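Local structure of uncharacterized protein (Mycobacterium vanbaalenii PYR-1, 4XU6) at residues A[100-112]-A[160-172]. The protein binds diacylglycerol as a homotrimeric integral membrane protein and is a mycobacterial homolog of the sterol-sensing Insig proteins. Sequence-based numbering, arbitrary orientation.
Sequences PVVPVTALVAAAA and VAPFLAPLYFAFG. Unlike the reference sequence in segment 100-112: A109 (reference Cys). With TDA (N-tridecanoic acid), chain E; TDA (N-tridecanoic acid), chain F.
With its CG1 trans to the backbone N (chi1 -178°), V108 sets that methyl against CG of P166 and the carbonyl O of F163, while its CG2, set beside its own N, meets CB of F163 at 3.8 Å. V108 CG1 lies 3.6 Å from CG of P166, the two side chains crossing almost perpendicularly. P166 is a knob on helix 164-184: its ring drops into the hole formed by T105, V108, A109 and A112, and its CB comes within 3.6 Å of CA of A109, a small residue that differs from the reference cysteine. One turn on, the CB of A112 sits 3.4 Å from O of P166, 3.9 Å from CB of A170 and near the rim of the F169 ring. This single knob-in-hole contact helps join two nearly parallel transmembrane helices of the Insig fold, whose short segments approach to 8.3 Å at 14°. Near the helix starts the packing turns partly polar. T105 OG1, placed beside its own backbone N by a chi1 of -47°, donates to O of V101 at 2.6 Å, from the face of that carbonyl opposite the one reached by T105 N. The same hydroxyl accepts from a water that in turn accepts from N of F163, so that one water links the two segments. P162 packs at this end, its CG against V101 CG2 and its CB beside T105 OG1. The end of the F163 side chain leads away from segment 100-112 and lies about 4 Å from the side chains of H26 and Y150 (nearest atoms), both diacylglycerol-binding residues, yet V104 CG1 still touches its CD2. Away from helix 101-119, Y168 and F171 each lay a ring face against one tridecanoic acid chain, and E139 hydrogen-bonds the hydroxyl of Y168.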
ATOM      1  N   PRO A 100      15.389  10.571  -0.088  1.00 23.65           N
ATOM      2  CA  PRO A 100      16.579   9.958  -0.700  1.00 28.09           C
ATOM      3  C   PRO A 100      16.250   8.887  -1.746  1.00 25.88           C
ATOM      4  O   PRO A 100      15.265   8.156  -1.600  1.00 23.53           O
ATOM      5  CB  PRO A 100      17.313   9.351   0.497  1.00 24.87           C
ATOM      6  CG  PRO A 100      16.946  10.271   1.651  1.00 28.16           C
ATOM      7  CD  PRO A 100      15.488  10.602   1.387  1.00 26.22           C
ATOM      8  N   VAL A 101      17.086   8.799  -2.778  1.00 22.47           N
ATOM      9  CA  VAL A 101      16.783   8.002  -3.962  1.00 23.40           C
ATOM     10  C   VAL A 101      16.549   6.512  -3.674  1.00 23.01           C
ATOM     11  O   VAL A 101      15.677   5.895  -4.289  1.00 23.28           O
ATOM     12  CB  VAL A 101      17.865   8.188  -5.069  1.00 27.61           C
ATOM     13  CG1 VAL A 101      19.232   7.670  -4.601  1.00 28.92           C
ATOM     14  CG2 VAL A 101      17.446   7.513  -6.369  1.00 25.91           C
ATOM     15  N   VAL A 102      17.307   5.935  -2.744  1.00 21.99           N
ATOM     16  CA  VAL A 102      17.183   4.496  -2.497  1.00 22.41           C
ATOM     17  C   VAL A 102      15.835   4.097  -1.890  1.00 20.79           C
ATOM     18  O   VAL A 102      15.165   3.246  -2.454  1.00 20.45           O
ATOM     19  CB  VAL A 102      18.361   3.891  -1.698  1.00 24.43           C
ATOM     20  CG1 VAL A 102      18.070   2.427  -1.344  1.00 21.57           C
ATOM     21  CG2 VAL A 102      19.657   3.993  -2.502  1.00 25.26           C
ATOM     22  N   PRO A 103      15.438   4.700  -0.751  1.00 20.99           N
ATOM     23  CA  PRO A 103      14.124   4.277  -0.256  1.00 21.95           C
ATOM     24  C   PRO A 103      12.980   4.614  -1.215  1.00 22.45           C
ATOM     25  O   PRO A 103      12.054   3.806  -1.326  1.00 20.96           O
ATOM     26  CB  PRO A 103      13.967   5.043   1.066  1.00 22.31           C
ATOM     27  CG  PRO A 103      15.012   6.145   1.027  1.00 23.47           C
ATOM     28  CD  PRO A 103      16.132   5.590   0.202  1.00 22.40           C
ATOM     29  N   VAL A 104      13.032   5.759  -1.892  1.00 21.39           N
ATOM     30  CA  VAL A 104      11.981   6.107  -2.865  1.00 20.29           C
ATOM     31  C   VAL A 104      11.891   5.072  -3.987  1.00 20.91           C
ATOM     32  O   VAL A 104      10.813   4.569  -4.309  1.00 19.30           O
ATOM     33  CB  VAL A 104      12.211   7.519  -3.472  1.00 21.09           C
ATOM     34  CG1 VAL A 104      11.289   7.757  -4.659  1.00 23.02           C
ATOM     35  CG2 VAL A 104      12.016   8.599  -2.405  1.00 21.83           C
ATOM     36  N   THR A 105      13.032   4.749  -4.581  1.00 20.25           N
ATOM     37  CA  THR A 105      13.051   3.792  -5.679  1.00 21.94           C
ATOM     38  C   THR A 105      12.649   2.384  -5.218  1.00 20.43           C
ATOM     39  O   THR A 105      11.941   1.662  -5.932  1.00 19.81           O
ATOM     40  CB  THR A 105      14.428   3.771  -6.364  1.00 22.50           C
ATOM     41  OG1 THR A 105      14.847   5.125  -6.610  1.00 24.27           O
ATOM     42  CG2 THR A 105      14.356   3.010  -7.675  1.00 23.92           C
ATOM     43  N   ALA A 106      13.092   1.997  -4.024  1.00 21.09           N
ATOM     44  CA  ALA A 106      12.734   0.678  -3.485  1.00 20.68           C
ATOM     45  C   ALA A 106      11.229   0.577  -3.243  1.00 17.88           C
ATOM     46  O   ALA A 106      10.617  -0.476  -3.475  1.00 19.63           O
ATOM     47  CB  ALA A 106      13.502   0.410  -2.190  1.00 21.07           C
ATOM     48  N   LEU A 107      10.626   1.672  -2.781  1.00 20.65           N
ATOM     49  CA  LEU A 107       9.187   1.659  -2.500  1.00 21.18           C
ATOM     50  C   LEU A 107       8.394   1.418  -3.791  1.00 20.10           C
ATOM     51  O   LEU A 107       7.492   0.588  -3.825  1.00 19.58           O
ATOM     52  CB  LEU A 107       8.747   2.965  -1.831  1.00 22.20           C
ATOM     53  CG  LEU A 107       7.241   3.099  -1.581  1.00 21.02           C
ATOM     54  CD1 LEU A 107       6.738   1.984  -0.665  1.00 24.19           C
ATOM     55  CD2 LEU A 107       6.906   4.478  -0.994  1.00 26.19           C
ATOM     56  N   VAL A 108       8.749   2.140  -4.850  1.00 19.17           N
ATOM     57  CA  VAL A 108       8.088   1.986  -6.141  1.00 19.95           C
ATOM     58  C   VAL A 108       8.327   0.588  -6.722  1.00 19.30           C
ATOM     59  O   VAL A 108       7.407  -0.038  -7.253  1.00 19.70           O
ATOM     60  CB  VAL A 108       8.539   3.082  -7.134  1.00 21.14           C
ATOM     61  CG1 VAL A 108       7.805   2.935  -8.479  1.00 20.67           C
ATOM     62  CG2 VAL A 108       8.276   4.456  -6.526  1.00 22.51           C
ATOM     63  N   ALA A 109       9.554   0.090  -6.606  1.00 19.15           N
ATOM     64  CA  ALA A 109       9.846  -1.272  -7.059  1.00 19.96           C
ATOM     65  C   ALA A 109       9.029  -2.320  -6.302  1.00 20.41           C
ATOM     66  O   ALA A 109       8.598  -3.314  -6.883  1.00 20.65           O
ATOM     67  CB  ALA A 109      11.344  -1.577  -6.959  1.00 19.92           C
ATOM     68  N   ALA A 110       8.826  -2.116  -5.006  1.00 20.85           N
ATOM     69  CA  ALA A 110       8.009  -3.046  -4.220  1.00 21.00           C
ATOM     70  C   ALA A 110       6.563  -3.013  -4.698  1.00 20.14           C
ATOM     71  O   ALA A 110       5.929  -4.046  -4.839  1.00 20.33           O
ATOM     72  CB  ALA A 110       8.090  -2.716  -2.722  1.00 21.03           C
ATOM     73  N   ALA A 111       6.040  -1.816  -4.939  1.00 20.43           N
ATOM     74  CA  ALA A 111       4.668  -1.676  -5.419  1.00 21.11           C
ATOM     75  C   ALA A 111       4.510  -2.353  -6.773  1.00 19.53           C
ATOM     76  O   ALA A 111       3.514  -3.030  -7.025  1.00 19.63           O
ATOM     77  CB  ALA A 111       4.283  -0.197  -5.507  1.00 22.17           C
ATOM     78  N   ALA A 112       5.504  -2.186  -7.639  1.00 19.18           N
ATOM     79  CA  ALA A 112       5.468  -2.796  -8.964  1.00 19.90           C
ATOM     80  C   ALA A 112       5.552  -4.325  -8.901  1.00 21.46           C
ATOM     81  O   ALA A 112       4.865  -5.024  -9.646  1.00 20.57           O
ATOM     82  CB  ALA A 112       6.599  -2.238  -9.836  1.00 21.24           C
ATOM     83  N   VAL A 160      16.570  11.908 -15.357  1.00 26.50           N
ATOM     84  CA  VAL A 160      15.212  11.551 -14.939  1.00 25.93           C
ATOM     85  C   VAL A 160      15.200  10.689 -13.664  1.00 27.11           C
ATOM     86  O   VAL A 160      16.249  10.261 -13.178  1.00 26.95           O
ATOM     87  CB  VAL A 160      14.409  10.857 -16.069  1.00 26.14           C
ATOM     88  CG1 VAL A 160      14.460  11.674 -17.358  1.00 24.20           C
ATOM     89  CG2 VAL A 160      14.908   9.424 -16.314  1.00 25.34           C
ATOM     90  N   ALA A 161      14.014  10.433 -13.118  1.00 23.80           N
ATOM     91  CA  ALA A 161      13.929   9.711 -11.845  1.00 25.61           C
ATOM     92  C   ALA A 161      14.119   8.207 -12.018  1.00 21.92           C
ATOM     93  O   ALA A 161      13.515   7.596 -12.899  1.00 23.91           O
ATOM     94  CB  ALA A 161      12.607  10.004 -11.150  1.00 23.36           C
ATOM     95  N   PRO A 162      14.975   7.605 -11.181  1.00 22.53           N
ATOM     96  CA  PRO A 162      15.139   6.145 -11.196  1.00 25.32           C
ATOM     97  C   PRO A 162      13.813   5.402 -10.981  1.00 22.40           C
ATOM     98  O   PRO A 162      13.653   4.308 -11.522  1.00 23.14           O
ATOM     99  CB  PRO A 162      16.108   5.892 -10.037  1.00 23.62           C
ATOM    100  CG  PRO A 162      16.957   7.163  -9.998  1.00 25.53           C
ATOM    101  CD  PRO A 162      15.971   8.278 -10.323  1.00 25.33           C
ATOM    102  N   PHE A 163      12.874   5.995 -10.238  1.00 23.34           N
ATOM    103  CA  PHE A 163      11.581   5.345 -10.007  1.00 22.83           C
ATOM    104  C   PHE A 163      10.764   5.118 -11.283  1.00 21.29           C
ATOM    105  O   PHE A 163       9.814   4.349 -11.271  1.00 20.67           O
ATOM    106  CB  PHE A 163      10.735   6.038  -8.911  1.00 21.10           C
ATOM    107  CG  PHE A 163      10.251   7.439  -9.263  1.00 22.08           C
ATOM    108  CD1 PHE A 163       9.321   7.651 -10.286  1.00 22.91           C
ATOM    109  CD2 PHE A 163      10.674   8.527  -8.512  1.00 21.17           C
ATOM    110  CE1 PHE A 163       8.864   8.942 -10.584  1.00 22.99           C
ATOM    111  CE2 PHE A 163      10.223   9.822  -8.793  1.00 26.41           C
ATOM    112  CZ  PHE A 163       9.315  10.026  -9.831  1.00 25.14           C
ATOM    113  N   LEU A 164      11.125   5.795 -12.375  1.00 22.22           N
ATOM    114  CA  LEU A 164      10.428   5.580 -13.643  1.00 21.64           C
ATOM    115  C   LEU A 164      10.517   4.136 -14.098  1.00 19.92           C
ATOM    116  O   LEU A 164       9.585   3.616 -14.694  1.00 20.54           O
ATOM    117  CB  LEU A 164      10.981   6.487 -14.746  1.00 19.96           C
ATOM    118  CG  LEU A 164      10.700   7.979 -14.561  1.00 24.80           C
ATOM    119  CD1 LEU A 164      11.342   8.772 -15.703  1.00 25.27           C
ATOM    120  CD2 LEU A 164       9.200   8.243 -14.503  1.00 22.88           C
ATOM    121  N   ALA A 165      11.641   3.481 -13.834  1.00 22.39           N
ATOM    122  CA  ALA A 165      11.779   2.108 -14.300  1.00 23.33           C
ATOM    123  C   ALA A 165      10.701   1.176 -13.704  1.00 20.99           C
ATOM    124  O   ALA A 165       9.967   0.535 -14.457  1.00 22.11           O
ATOM    125  CB  ALA A 165      13.217   1.571 -14.089  1.00 25.74           C
ATOM    126  N   PRO A 166      10.577   1.117 -12.355  1.00 22.35           N
ATOM    127  CA  PRO A 166       9.479   0.259 -11.885  1.00 21.81           C
ATOM    128  C   PRO A 166       8.087   0.860 -12.120  1.00 20.48           C
ATOM    129  O   PRO A 166       7.122   0.104 -12.214  1.00 19.67           O
ATOM    130  CB  PRO A 166       9.758   0.114 -10.379  1.00 20.44           C
ATOM    131  CG  PRO A 166      10.632   1.278 -10.016  1.00 22.43           C
ATOM    132  CD  PRO A 166      11.467   1.529 -11.251  1.00 22.58           C
ATOM    133  N   LEU A 167       7.970   2.184 -12.215  1.00 20.40           N
ATOM    134  CA  LEU A 167       6.653   2.769 -12.486  1.00 21.73           C
ATOM    135  C   LEU A 167       6.157   2.362 -13.873  1.00 20.49           C
ATOM    136  O   LEU A 167       5.028   1.904 -14.016  1.00 18.58           O
ATOM    137  CB  LEU A 167       6.660   4.299 -12.325  1.00 20.26           C
ATOM    138  CG  LEU A 167       5.362   5.055 -12.655  1.00 20.72           C
ATOM    139  CD1 LEU A 167       4.208   4.563 -11.797  1.00 22.58           C
ATOM    140  CD2 LEU A 167       5.567   6.583 -12.497  1.00 22.80           C
ATOM    141  N   TYR A 168       7.003   2.517 -14.888  1.00 20.90           N
ATOM    142  CA  TYR A 168       6.636   2.100 -16.242  1.00 20.61           C
ATOM    143  C   TYR A 168       6.422   0.590 -16.312  1.00 18.85           C
ATOM    144  O   TYR A 168       5.524   0.118 -17.007  1.00 21.46           O
ATOM    145  CB  TYR A 168       7.702   2.535 -17.261  1.00 20.28           C
ATOM    146  CG  TYR A 168       7.551   3.968 -17.757  1.00 20.80           C
ATOM    147  CD1 TYR A 168       6.507   4.315 -18.614  1.00 24.28           C
ATOM    148  CD2 TYR A 168       8.452   4.964 -17.380  1.00 20.87           C
ATOM    149  CE1 TYR A 168       6.357   5.622 -19.081  1.00 26.81           C
ATOM    150  CE2 TYR A 168       8.313   6.292 -17.849  1.00 21.76           C
ATOM    151  CZ  TYR A 168       7.251   6.599 -18.702  1.00 25.07           C
ATOM    152  OH  TYR A 168       7.077   7.888 -19.183  1.00 24.96           O
ATOM    153  N   PHE A 169       7.237  -0.171 -15.586  1.00 20.21           N
ATOM    154  CA  PHE A 169       7.062  -1.626 -15.580  1.00 19.85           C
ATOM    155  C   PHE A 169       5.647  -2.010 -15.131  1.00 18.76           C
ATOM    156  O   PHE A 169       4.972  -2.795 -15.787  1.00 18.63           O
ATOM    157  CB  PHE A 169       8.105  -2.308 -14.688  1.00 19.51           C
ATOM    158  CG  PHE A 169       7.887  -3.799 -14.549  1.00 21.43           C
ATOM    159  CD1 PHE A 169       8.378  -4.679 -15.512  1.00 22.50           C
ATOM    160  CD2 PHE A 169       7.154  -4.311 -13.481  1.00 21.70           C
ATOM    161  CE1 PHE A 169       8.158  -6.058 -15.395  1.00 25.07           C
ATOM    162  CE2 PHE A 169       6.936  -5.680 -13.351  1.00 22.68           C
ATOM    163  CZ  PHE A 169       7.433  -6.556 -14.314  1.00 23.60           C
ATOM    164  N   ALA A 170       5.201  -1.444 -14.012  1.00 21.34           N
ATOM    165  CA  ALA A 170       3.857  -1.705 -13.503  1.00 20.67           C
ATOM    166  C   ALA A 170       2.795  -1.267 -14.507  1.00 17.86           C
ATOM    167  O   ALA A 170       1.809  -1.955 -14.704  1.00 17.56           O
ATOM    168  CB  ALA A 170       3.640  -1.007 -12.144  1.00 20.68           C
ATOM    169  N   PHE A 171       3.002  -0.110 -15.129  1.00 18.31           N
ATOM    170  CA  PHE A 171       2.133   0.359 -16.208  1.00 20.23           C
ATOM    171  C   PHE A 171       2.007  -0.696 -17.331  1.00 17.76           C
ATOM    172  O   PHE A 171       0.897  -1.058 -17.734  1.00 18.87           O
ATOM    173  CB  PHE A 171       2.665   1.714 -16.724  1.00 19.04           C
ATOM    174  CG  PHE A 171       2.068   2.166 -18.043  1.00 20.53           C
ATOM    175  CD1 PHE A 171       0.691   2.174 -18.253  1.00 24.64           C
ATOM    176  CD2 PHE A 171       2.903   2.610 -19.061  1.00 24.28           C
ATOM    177  CE1 PHE A 171       0.154   2.601 -19.477  1.00 24.26           C
ATOM    178  CE2 PHE A 171       2.385   3.046 -20.284  1.00 26.69           C
ATOM    179  CZ  PHE A 171       1.017   3.054 -20.490  1.00 23.22           C
ATOM    180  N   GLY A 172       3.136  -1.200 -17.820  1.00 22.37           N
ATOM    181  CA  GLY A 172       3.104  -2.224 -18.859  1.00 21.46           C
ATOM    182  C   GLY A 172       2.369  -3.502 -18.457  1.00 21.38           C
ATOM    183  O   GLY A 172       1.596  -4.068 -19.241  1.00 20.04           O
TER
HETATM  184  O21 TDA E 304       6.811  10.732 -14.837  1.00 38.27           O
HETATM  185  O22 TDA E 304       6.824  12.053 -16.753  1.00 39.98           O
HETATM  186  C21 TDA E 304       6.420  11.021 -16.215  1.00 32.23           C
HETATM  187  C22 TDA E 304       5.480  10.112 -16.952  1.00 27.69           C
HETATM  188  C23 TDA E 304       5.353   8.752 -16.258  1.00 27.84           C
HETATM  189  C24 TDA E 304       4.273   7.893 -16.915  1.00 28.30           C
HETATM  190  C25 TDA E 304       4.223   6.494 -16.298  1.00 25.32           C
HETATM  191  C26 TDA E 304       3.134   5.626 -16.922  1.00 31.04           C
HETATM  192  C27 TDA E 304       1.779   6.180 -16.506  1.00 30.30           C
HETATM  193  C28 TDA E 304       0.632   5.360 -17.052  1.00 35.45           C
HETATM  194  C29 TDA E 304      -0.680   6.058 -16.734  1.00 34.42           C
HETATM  195  C30 TDA E 304      -1.815   5.189 -17.242  1.00 32.27           C
HETATM  196  C31 TDA E 304      -1.884   3.902 -16.434  1.00 34.74           C
HETATM  197  C32 TDA E 304      -3.127   3.100 -16.795  1.00 34.82           C
HETATM  198  C33 TDA E 304      -2.939   1.624 -16.468  1.00 34.63           C
HETATM  199  C21 TDA F 305       7.079  12.455 -21.155  1.00 37.19           C
HETATM  200  C22 TDA F 305       7.074  11.339 -22.176  1.00 38.36           C
HETATM  201  C23 TDA F 305       6.220  10.165 -21.722  1.00 35.46           C
HETATM  202  C24 TDA F 305       6.348   9.013 -22.718  1.00 36.02           C
HETATM  203  C25 TDA F 305       5.554   7.790 -22.279  1.00 37.90           C
HETATM  204  C26 TDA F 305       6.000   6.536 -23.030  1.00 38.12           C
HETATM  205  C27 TDA F 305       5.985   6.772 -24.536  1.00 42.15           C
HETATM  206  C28 TDA F 305       6.606   5.600 -25.280  1.00 40.55           C
HETATM  207  C29 TDA F 305       5.629   5.072 -26.320  1.00 50.00           C
HETATM  208  C30 TDA F 305       5.287   6.155 -27.335  1.00 49.18           C
HETATM  209  C31 TDA F 305       3.996   5.800 -28.063  1.00 45.73           C
HETATM  210  C32 TDA F 305       4.024   4.353 -28.546  1.00 47.77           C
HETATM  211  C33 TDA F 305       2.955   4.106 -29.603  1.00 46.75           C
HETATM  212  O   HOH W   1      13.726   7.487  -7.864  1.00 22.98           O